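Local coordinates for abhydrolase domain-containing protein (Exiguobacterium antarcticum, PDB 5H3H), which probably hydrolyses carboxylic esters, and perhaps forms or cleaves peracids, as a serine esterase of the alpha/beta hydrolase fold, at residues Tyr39-Arg43 with Arg255-Glu260; Phe164-His169 with Gly247-Asp253. All blocks are in the same frame, centred on the assembly; numbering follows the deposited sequence.

Interaction 1. Residues Tyr39-Arg43 with Arg255-Glu260; sequences YQKNR and REKFTE
The side chain of Q40 lies across T259 and F258 of the facing helix, its CG 3.4 Å from T259 CG2 and 3.7 Å from F258 CD2. A bend at chi2 (71°) brings its amide against both residues. The amide stands perpendicular to the F258 ring and meets it at the edge, while NE2 also makes a weak hydrogen bond to the carbonyl of F251. One residue earlier, Y39 CB rests on the aliphatic part of R255, 3.6 Å from its CD. At the other end R43 and E260 form a salt bridge, NE to OE1 3.1 Å; OE1 sits off the plane of the guanidinium, so the pairing is one of charge without a directed bond. The main partner of R43 is E46, through NH1. A water bridges the charged margin, giving a proton to T259 OG1 at 2.9 Å and linking more weakly to R43 NH2, E256 OE1 and E260 OE1. Behind it, R255 NH2 holds E256 OE1 in a 2.7 Å salt bridge. Helices 38-46 and 255-267 thus pack with segment axes 9.5 Å apart at -49°, buried toward F258 and polar toward R43 and E260, with Y39 and F258 reaching on to helix 250-253.

Interaction 2. Residues Phe164-His169 with Gly247-Asp253; sequences FFAKEH and GHGMFLD. With F50 (ethaneperoxoic acid), chain D.
The F164 ring takes the edge of H248 on one face in a T-shaped pair, centroids 4.8 Å apart and planes at 66°, while F251 CE2 lies at its edge. F164 CG is anti to the backbone N (chi1 -159°), which carries the ring out to H248 and the bound ethaneperoxoic acid. F165 has F164 CD1 over one face and G249 O at its edge; its CE1 also meets L252 CD1. L252 CB sits over a face of the H169 imidazole as a CH-pi contact, and the edge of that ring turns to D253.

D253 is the polar hub, its carboxylate buried and gripped by four N-H groups. OD2 accepts from A166 N at 2.8 Å on the syn side and from G247 N on the anti side; OD1 takes K167 N and H169 NE2 (2.9 Å) from opposite faces of the carboxylate plane. An alanine here would remove all four acceptor bonds and is likely to leave the 164-169 loop free to shift, with the H169 ring able to turn. K167 NZ donates a 2.7 Å hydrogen bond to the backbone O of D253, in its carbonyl plane, and G249 N binds F164 O.

H248 NE2 donates an almost straight 2.8 Å bond (175°) to OXT of the ligand, and ND1 is bonded to D220. With S96 close to NE2, this is consistent with the Ser-His-Asp triad of alpha/beta hydrolases, F164 forming part of the ligand pocket wall beside the histidine.

In the fold
After strands 4-6, 12-18 and 23-27 the chain enters helix 38-46, whose partner comes more than 200 residues later, so interaction 1 closes a long loop holding most of the central sheet and the helices between 139 and 198. Within that loop, the turn after helix 153-164 meets segment 247-253, and interaction 2 closes a shorter one spanning strands 211-217 and 239-243. The two are therefore nested and do not cross. They meet where helix 250-253 runs into helix 255-267: F258 packs on M250 and F251, and Y39 on L252. Interaction 2 ties the helical region beside the ligand to the histidine loop; interaction 1 joins the C-terminal helix to helix 38-46.

Interaction 1. Residues Tyr39-Arg43 with Arg255-Glu260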
ATOM      1  N   TYR B  39     -23.214  14.195  16.809  1.00 22.18           N
ATOM      2  CA  TYR B  39     -24.570  13.726  16.447  1.00 20.93           C
ATOM      3  C   TYR B  39     -24.574  12.325  15.788  1.00 22.33           C
ATOM      4  O   TYR B  39     -25.494  11.541  16.002  1.00 24.30           O
ATOM      5  CB  TYR B  39     -25.335  14.796  15.602  1.00 20.50           C
ATOM      6  CG  TYR B  39     -25.511  16.047  16.402  1.00 18.01           C
ATOM      7  CD1 TYR B  39     -26.430  16.085  17.435  1.00 18.93           C
ATOM      8  CD2 TYR B  39     -24.603  17.120  16.275  1.00 18.41           C
ATOM      9  CE1 TYR B  39     -26.514  17.181  18.286  1.00 20.69           C
ATOM     10  CE2 TYR B  39     -24.689  18.211  17.110  1.00 18.98           C
ATOM     11  CZ  TYR B  39     -25.652  18.239  18.121  1.00 19.16           C
ATOM     12  OH  TYR B  39     -25.761  19.324  18.985  1.00 20.24           O
ATOM     13  N   GLN B  40     -23.533  12.030  15.012  1.00 20.62           N
ATOM     14  CA  GLN B  40     -23.312  10.722  14.427  1.00 23.70           C
ATOM     15  C   GLN B  40     -22.804   9.747  15.449  1.00 22.45           C
ATOM     16  O   GLN B  40     -23.271   8.641  15.537  1.00 23.68           O
ATOM     17  CB  GLN B  40     -22.326  10.800  13.253  1.00 25.66           C
ATOM     18  CG  GLN B  40     -22.944  11.461  12.028  1.00 23.10           C
ATOM     19  CD  GLN B  40     -23.151  12.944  12.223  1.00 24.30           C
ATOM     20  OE1 GLN B  40     -22.216  13.648  12.543  1.00 21.56           O
ATOM     21  NE2 GLN B  40     -24.347  13.429  11.997  1.00 25.11           N
ATOM     22  N   LYS B  41     -21.850  10.177  16.252  1.00 23.20           N
ATOM     23  CA  LYS B  41     -21.252   9.307  17.275  1.00 22.38           C
ATOM     24  C   LYS B  41     -22.327   8.772  18.210  1.00 21.29           C
ATOM     25  O   LYS B  41     -22.244   7.591  18.611  1.00 21.31           O
ATOM     26  CB  LYS B  41     -20.171  10.086  18.072  1.00 22.44           C
ATOM     27  CG  LYS B  41     -19.720   9.447  19.367  1.00 22.88           C
ATOM     28  CD  LYS B  41     -18.950  10.448  20.224  1.00 27.11           C
ATOM     29  CE  LYS B  41     -19.868  11.500  20.829  1.00 30.52           C
ATOM     30  NZ  LYS B  41     -19.154  12.514  21.652  1.00 28.02           N
ATOM     31  N   ASN B  42     -23.282   9.617  18.587  1.00 19.54           N
ATOM     32  CA  ASN B  42     -24.341   9.218  19.557  1.00 21.58           C
ATOM     33  C   ASN B  42     -25.074   8.014  19.014  1.00 23.14           C
ATOM     34  O   ASN B  42     -25.281   7.032  19.728  1.00 22.18           O
ATOM     35  CB  ASN B  42     -25.365  10.288  19.829  1.00 22.22           C
ATOM     36  CG  ASN B  42     -24.802  11.498  20.531  1.00 24.98           C
ATOM     37  OD1 ASN B  42     -23.783  11.429  21.241  1.00 23.56           O
ATOM     38  ND2 ASN B  42     -25.491  12.626  20.360  1.00 22.34           N
ATOM     39  N   ARG B  43     -25.426   8.084  17.736  1.00 24.75           N
ATOM     40  CA  ARG B  43     -26.096   6.945  17.080  1.00 26.14           C
ATOM     41  C   ARG B  43     -25.201   5.729  16.901  1.00 23.75           C
ATOM     42  O   ARG B  43     -25.670   4.613  17.154  1.00 24.15           O
ATOM     43  CB  ARG B  43     -26.757   7.331  15.749  1.00 33.33           C
ATOM     44  CG  ARG B  43     -27.763   6.292  15.192  1.00 36.01           C
ATOM     45  CD  ARG B  43     -29.133   6.311  15.879  1.00 37.50           C
ATOM     46  NE  ARG B  43     -29.619   7.686  16.011  1.00 43.39           N
ATOM     47  CZ  ARG B  43     -30.646   8.087  16.769  1.00 49.15           C
ATOM     48  NH1 ARG B  43     -31.382   7.195  17.466  1.00 49.53           N
ATOM     49  NH2 ARG B  43     -30.973   9.402  16.809  1.00 45.99           N
ATOM     50  N   ARG B 255     -28.980  16.290   9.279  1.00 25.90           N
ATOM     51  CA  ARG B 255     -28.494  15.480  10.346  1.00 28.50           C
ATOM     52  C   ARG B 255     -28.993  14.043  10.329  1.00 24.86           C
ATOM     53  O   ARG B 255     -28.199  13.104  10.356  1.00 25.24           O
ATOM     54  CB  ARG B 255     -28.820  16.107  11.699  1.00 30.80           C
ATOM     55  CG  ARG B 255     -27.983  15.421  12.788  1.00 34.81           C
ATOM     56  CD  ARG B 255     -28.614  15.126  14.127  1.00 39.67           C
ATOM     57  NE  ARG B 255     -29.978  14.599  14.059  1.00 41.88           N
ATOM     58  CZ  ARG B 255     -31.041  15.374  14.131  1.00 38.32           C
ATOM     59  NH1 ARG B 255     -30.888  16.690  14.224  1.00 40.51           N
ATOM     60  NH2 ARG B 255     -32.253  14.846  14.043  1.00 37.13           N
ATOM     61  N   GLU B 256     -30.311  13.884  10.354  1.00 26.61           N
ATOM     62  CA  GLU B 256     -30.931  12.569  10.396  1.00 28.03           C
ATOM     63  C   GLU B 256     -30.599  11.689   9.203  1.00 26.42           C
ATOM     64  O   GLU B 256     -30.203  10.493   9.376  1.00 27.10           O
ATOM     65  CB  GLU B 256     -32.444  12.726  10.548  1.00 32.54           C
ATOM     66  CG  GLU B 256     -33.113  11.530  11.198  1.00 40.65           C
ATOM     67  CD  GLU B 256     -33.106  11.611  12.714  1.00 50.99           C
ATOM     68  OE1 GLU B 256     -32.183  12.237  13.289  1.00 59.20           O
ATOM     69  OE2 GLU B 256     -34.023  11.040  13.350  1.00 61.00           O
ATOM     70  N   LYS B 257     -30.685  12.259   7.994  1.00 25.46           N
ATOM     71  CA  LYS B 257     -30.348  11.498   6.791  1.00 27.63           C
ATOM     72  C   LYS B 257     -28.843  11.118   6.755  1.00 26.71           C
ATOM     73  O   LYS B 257     -28.439   9.969   6.455  1.00 24.81           O
ATOM     74  CB  LYS B 257     -30.745  12.273   5.545  1.00 31.01           C
ATOM     75  CG  LYS B 257     -30.635  11.437   4.280  1.00 33.60           C
ATOM     76  CD  LYS B 257     -30.823  12.311   3.046  1.00 35.10           C
ATOM     77  CE  LYS B 257     -30.318  11.616   1.816  1.00 35.61           C
ATOM     78  NZ  LYS B 257     -30.487  12.470   0.605  1.00 37.95           N
ATOM     79  N   PHE B 258     -28.009  12.079   7.100  1.00 27.40           N
ATOM     80  CA  PHE B 258     -26.569  11.820   7.126  1.00 26.05           C
ATOM     81  C   PHE B 258     -26.277  10.683   8.105  1.00 25.33           C
ATOM     82  O   PHE B 258     -25.628   9.709   7.721  1.00 25.58           O
ATOM     83  CB  PHE B 258     -25.787  13.090   7.488  1.00 23.73           C
ATOM     84  CG  PHE B 258     -24.296  12.908   7.416  1.00 25.87           C
ATOM     85  CD1 PHE B 258     -23.621  13.038   6.231  1.00 26.07           C
ATOM     86  CD2 PHE B 258     -23.574  12.590   8.534  1.00 26.13           C
ATOM     87  CE1 PHE B 258     -22.256  12.845   6.142  1.00 26.21           C
ATOM     88  CE2 PHE B 258     -22.216  12.422   8.454  1.00 27.31           C
ATOM     89  CZ  PHE B 258     -21.555  12.543   7.261  1.00 27.40           C
ATOM     90  N   THR B 259     -26.760  10.803   9.353  1.00 25.14           N
ATOM     91  CA  THR B 259     -26.540   9.770  10.370  1.00 26.52           C
ATOM     92  C   THR B 259     -27.100   8.408   9.984  1.00 27.53           C
ATOM     93  O   THR B 259     -26.446   7.406  10.087  1.00 24.99           O
ATOM     94  CB  THR B 259     -27.043  10.186  11.809  1.00 28.02           C
ATOM     95  OG1 THR B 259     -28.399  10.659  11.781  1.00 43.15           O
ATOM     96  CG2 THR B 259     -26.309  11.286  12.299  1.00 28.22           C
ATOM     97  N   GLU B 260     -28.317   8.351   9.502  1.00 30.10           N
ATOM     98  CA  GLU B 260     -28.884   7.052   9.261  1.00 32.06           C
ATOM     99  C   GLU B 260     -28.354   6.383   7.963  1.00 30.72           C
ATOM    100  O   GLU B 260     -28.221   5.199   7.933  1.00 30.86           O
ATOM    101  CB  GLU B 260     -30.410   7.136   9.380  1.00 37.63           C
ATOM    102  CG  GLU B 260     -30.895   7.549  10.785  1.00 43.28           C
ATOM    103  CD  GLU B 260     -30.541   6.568  11.927  1.00 47.95           C
ATOM    104  OE1 GLU B 260     -30.241   7.047  13.043  1.00 54.45           O
ATOM    105  OE2 GLU B 260     -30.587   5.332  11.743  1.00 51.78           O
TER
HETATM  106  O   HOH W   1     -30.302  10.291  13.876  1.00 45.42           O

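Interaction 2. Residues Phe164-His169 with Gly247-Asp253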
ATOM      1  N   PHE B 164     -20.416  27.444   5.057  1.00 27.97           N
ATOM      2  CA  PHE B 164     -20.266  26.028   5.480  1.00 24.39           C
ATOM      3  C   PHE B 164     -21.598  25.312   5.466  1.00 23.26           C
ATOM      4  O   PHE B 164     -21.649  24.123   5.184  1.00 19.43           O
ATOM      5  CB  PHE B 164     -19.665  26.007   6.892  1.00 26.99           C
ATOM      6  CG  PHE B 164     -18.986  24.716   7.277  1.00 25.46           C
ATOM      7  CD1 PHE B 164     -19.722  23.623   7.633  1.00 22.11           C
ATOM      8  CD2 PHE B 164     -17.603  24.622   7.298  1.00 24.61           C
ATOM      9  CE1 PHE B 164     -19.075  22.439   7.984  1.00 21.32           C
ATOM     10  CE2 PHE B 164     -16.962  23.455   7.679  1.00 24.03           C
ATOM     11  CZ  PHE B 164     -17.697  22.384   8.018  1.00 22.72           C
ATOM     12  N   PHE B 165     -22.697  26.029   5.720  1.00 23.77           N
ATOM     13  CA  PHE B 165     -24.002  25.408   5.938  1.00 26.61           C
ATOM     14  C   PHE B 165     -24.981  26.015   4.971  1.00 26.97           C
ATOM     15  O   PHE B 165     -24.903  27.189   4.672  1.00 24.87           O
ATOM     16  CB  PHE B 165     -24.488  25.604   7.372  1.00 25.30           C
ATOM     17  CG  PHE B 165     -23.624  24.946   8.406  1.00 27.25           C
ATOM     18  CD1 PHE B 165     -23.583  23.566   8.506  1.00 24.87           C
ATOM     19  CD2 PHE B 165     -22.818  25.714   9.260  1.00 24.95           C
ATOM     20  CE1 PHE B 165     -22.752  22.937   9.462  1.00 25.36           C
ATOM     21  CE2 PHE B 165     -21.994  25.095  10.202  1.00 28.01           C
ATOM     22  CZ  PHE B 165     -21.967  23.705  10.299  1.00 24.01           C
ATOM     23  N   ALA B 166     -25.890  25.201   4.475  1.00 29.75           N
ATOM     24  CA  ALA B 166     -26.928  25.712   3.572  1.00 33.74           C
ATOM     25  C   ALA B 166     -28.054  26.385   4.363  1.00 34.13           C
ATOM     26  O   ALA B 166     -28.715  27.282   3.858  1.00 33.38           O
ATOM     27  CB  ALA B 166     -27.471  24.586   2.708  1.00 34.05           C
ATOM     28  N   LYS B 167     -28.294  25.921   5.586  1.00 33.03           N
ATOM     29  CA  LYS B 167     -29.358  26.457   6.435  1.00 32.50           C
ATOM     30  C   LYS B 167     -28.794  27.300   7.564  1.00 28.09           C
ATOM     31  O   LYS B 167     -27.627  27.115   7.990  1.00 28.17           O
ATOM     32  CB  LYS B 167     -30.226  25.314   6.959  1.00 32.48           C
ATOM     33  CG  LYS B 167     -31.243  24.892   5.927  1.00 32.88           C
ATOM     34  CD  LYS B 167     -32.068  23.742   6.411  1.00 34.58           C
ATOM     35  CE  LYS B 167     -31.458  22.417   5.998  1.00 35.79           C
ATOM     36  NZ  LYS B 167     -32.273  21.281   6.521  1.00 33.05           N
ATOM     37  N   GLU B 168     -29.598  28.261   8.022  1.00 29.28           N
ATOM     38  CA  GLU B 168     -29.253  29.004   9.214  1.00 29.83           C
ATOM     39  C   GLU B 168     -29.604  28.155  10.441  1.00 27.06           C
ATOM     40  O   GLU B 168     -30.736  27.945  10.732  1.00 26.43           O
ATOM     41  CB  GLU B 168     -29.950  30.355   9.271  1.00 37.18           C
ATOM     42  CG  GLU B 168     -29.136  31.484   8.629  1.00 44.73           C
ATOM     43  CD  GLU B 168     -29.832  32.839   8.772  1.00 52.83           C
ATOM     44  OE1 GLU B 168     -29.936  33.600   7.761  1.00 50.93           O
ATOM     45  OE2 GLU B 168     -30.305  33.118   9.901  1.00 55.79           O
ATOM     46  N   HIS B 169     -28.605  27.687  11.191  1.00 29.18           N
ATOM     47  CA  HIS B 169     -28.845  26.875  12.415  1.00 25.27           C
ATOM     48  C   HIS B 169     -28.911  27.794  13.635  1.00 23.09           C
ATOM     49  O   HIS B 169     -28.498  28.974  13.565  1.00 20.34           O
ATOM     50  CB  HIS B 169     -27.746  25.795  12.567  1.00 28.80           C
ATOM     51  CG  HIS B 169     -27.708  24.824  11.424  1.00 29.89           C
ATOM     52  ND1 HIS B 169     -28.633  23.821  11.268  1.00 33.92           N
ATOM     53  CD2 HIS B 169     -26.883  24.741  10.348  1.00 31.60           C
ATOM     54  CE1 HIS B 169     -28.392  23.167  10.144  1.00 33.84           C
ATOM     55  NE2 HIS B 169     -27.333  23.702   9.573  1.00 31.95           N
ATOM     56  N   GLY B 247     -25.387  21.928   2.334  1.00 22.01           N
ATOM     57  CA  GLY B 247     -24.140  22.480   1.944  1.00 21.74           C
ATOM     58  C   GLY B 247     -23.036  21.516   2.366  1.00 22.82           C
ATOM     59  O   GLY B 247     -23.187  20.267   2.391  1.00 22.58           O
ATOM     60  N   HIS B 248     -21.937  22.115   2.737  1.00 21.49           N
ATOM     61  CA  HIS B 248     -20.757  21.369   3.157  1.00 21.83           C
ATOM     62  C   HIS B 248     -21.091  20.588   4.421  1.00 21.82           C
ATOM     63  O   HIS B 248     -20.963  19.370   4.447  1.00 23.79           O
ATOM     64  CB  HIS B 248     -19.655  22.342   3.389  1.00 20.50           C
ATOM     65  CG  HIS B 248     -18.313  21.720   3.566  1.00 21.50           C
ATOM     66  ND1 HIS B 248     -17.853  20.726   2.739  1.00 21.80           N
ATOM     67  CD2 HIS B 248     -17.299  22.012   4.412  1.00 23.23           C
ATOM     68  CE1 HIS B 248     -16.617  20.413   3.078  1.00 21.64           C
ATOM     69  NE2 HIS B 248     -16.234  21.204   4.064  1.00 21.34           N
ATOM     70  N   GLY B 249     -21.681  21.265   5.377  1.00 21.77           N
ATOM     71  CA  GLY B 249     -21.972  20.667   6.665  1.00 20.68           C
ATOM     72  C   GLY B 249     -23.194  19.818   6.688  1.00 20.50           C
ATOM     73  O   GLY B 249     -24.107  20.101   7.445  1.00 20.38           O
ATOM     74  N   MET B 250     -23.229  18.730   5.893  1.00 22.64           N
ATOM     75  CA  MET B 250     -24.426  17.889   5.907  1.00 23.87           C
ATOM     76  C   MET B 250     -24.752  17.281   7.242  1.00 23.04           C
ATOM     77  O   MET B 250     -25.898  16.909   7.512  1.00 20.97           O
ATOM     78  CB  MET B 250     -24.419  16.820   4.849  1.00 28.56           C
ATOM     79  CG  MET B 250     -23.220  15.932   4.712  1.00 35.57           C
ATOM     80  SD  MET B 250     -22.973  15.454   2.947  1.00 31.54           S
ATOM     81  CE  MET B 250     -21.218  15.622   3.130  1.00 31.98           C
ATOM     82  N   PHE B 251     -23.721  17.122   8.064  1.00 22.33           N
ATOM     83  CA  PHE B 251     -23.895  16.469   9.366  1.00 22.21           C
ATOM     84  C   PHE B 251     -24.826  17.254  10.300  1.00 25.36           C
ATOM     85  O   PHE B 251     -25.327  16.678  11.269  1.00 31.65           O
ATOM     86  CB  PHE B 251     -22.542  16.173   9.973  1.00 20.95           C
ATOM     87  CG  PHE B 251     -21.710  17.387  10.195  1.00 20.44           C
ATOM     88  CD1 PHE B 251     -21.840  18.122  11.359  1.00 21.89           C
ATOM     89  CD2 PHE B 251     -20.761  17.760   9.256  1.00 21.87           C
ATOM     90  CE1 PHE B 251     -21.073  19.283  11.586  1.00 20.84           C
ATOM     91  CE2 PHE B 251     -20.009  18.907   9.466  1.00 19.48           C
ATOM     92  CZ  PHE B 251     -20.137  19.636  10.640  1.00 20.28           C
ATOM     93  N   LEU B 252     -25.080  18.539  10.000  1.00 24.33           N
ATOM     94  CA  LEU B 252     -26.147  19.323  10.586  1.00 23.87           C
ATOM     95  C   LEU B 252     -27.269  19.761   9.621  1.00 23.95           C
ATOM     96  O   LEU B 252     -28.419  19.861  10.040  1.00 28.97           O
ATOM     97  CB  LEU B 252     -25.557  20.589  11.193  1.00 25.61           C
ATOM     98  CG  LEU B 252     -24.474  20.501  12.251  1.00 25.83           C
ATOM     99  CD1 LEU B 252     -24.160  21.924  12.695  1.00 28.14           C
ATOM    100  CD2 LEU B 252     -24.897  19.641  13.428  1.00 26.08           C
ATOM    101  N   ASP B 253     -26.951  20.092   8.365  1.00 25.57           N
ATOM    102  CA  ASP B 253     -27.981  20.495   7.397  1.00 26.94           C
ATOM    103  C   ASP B 253     -29.054  19.374   7.219  1.00 25.83           C
ATOM    104  O   ASP B 253     -30.248  19.694   7.157  1.00 27.37           O
ATOM    105  CB  ASP B 253     -27.383  20.853   6.005  1.00 26.81           C
ATOM    106  CG  ASP B 253     -26.770  22.256   5.917  1.00 29.33           C
ATOM    107  OD1 ASP B 253     -27.105  23.168   6.689  1.00 31.18           O
ATOM    108  OD2 ASP B 253     -25.974  22.477   4.990  1.00 28.69           O
TER
HETATM  109  C   F50 D 301     -12.340  21.280   4.751  1.00 35.95           C
HETATM  110  OX1 F50 D 301     -14.093  21.300   6.617  1.00 40.29           O
HETATM  111  O   F50 D 301     -11.637  20.429   5.255  1.00 32.03           O
HETATM  112  OXT F50 D 301     -13.727  21.381   5.236  1.00 37.85           O
HETATM  113  CH3 F50 D 301     -11.801  22.177   3.672  1.00 38.09           C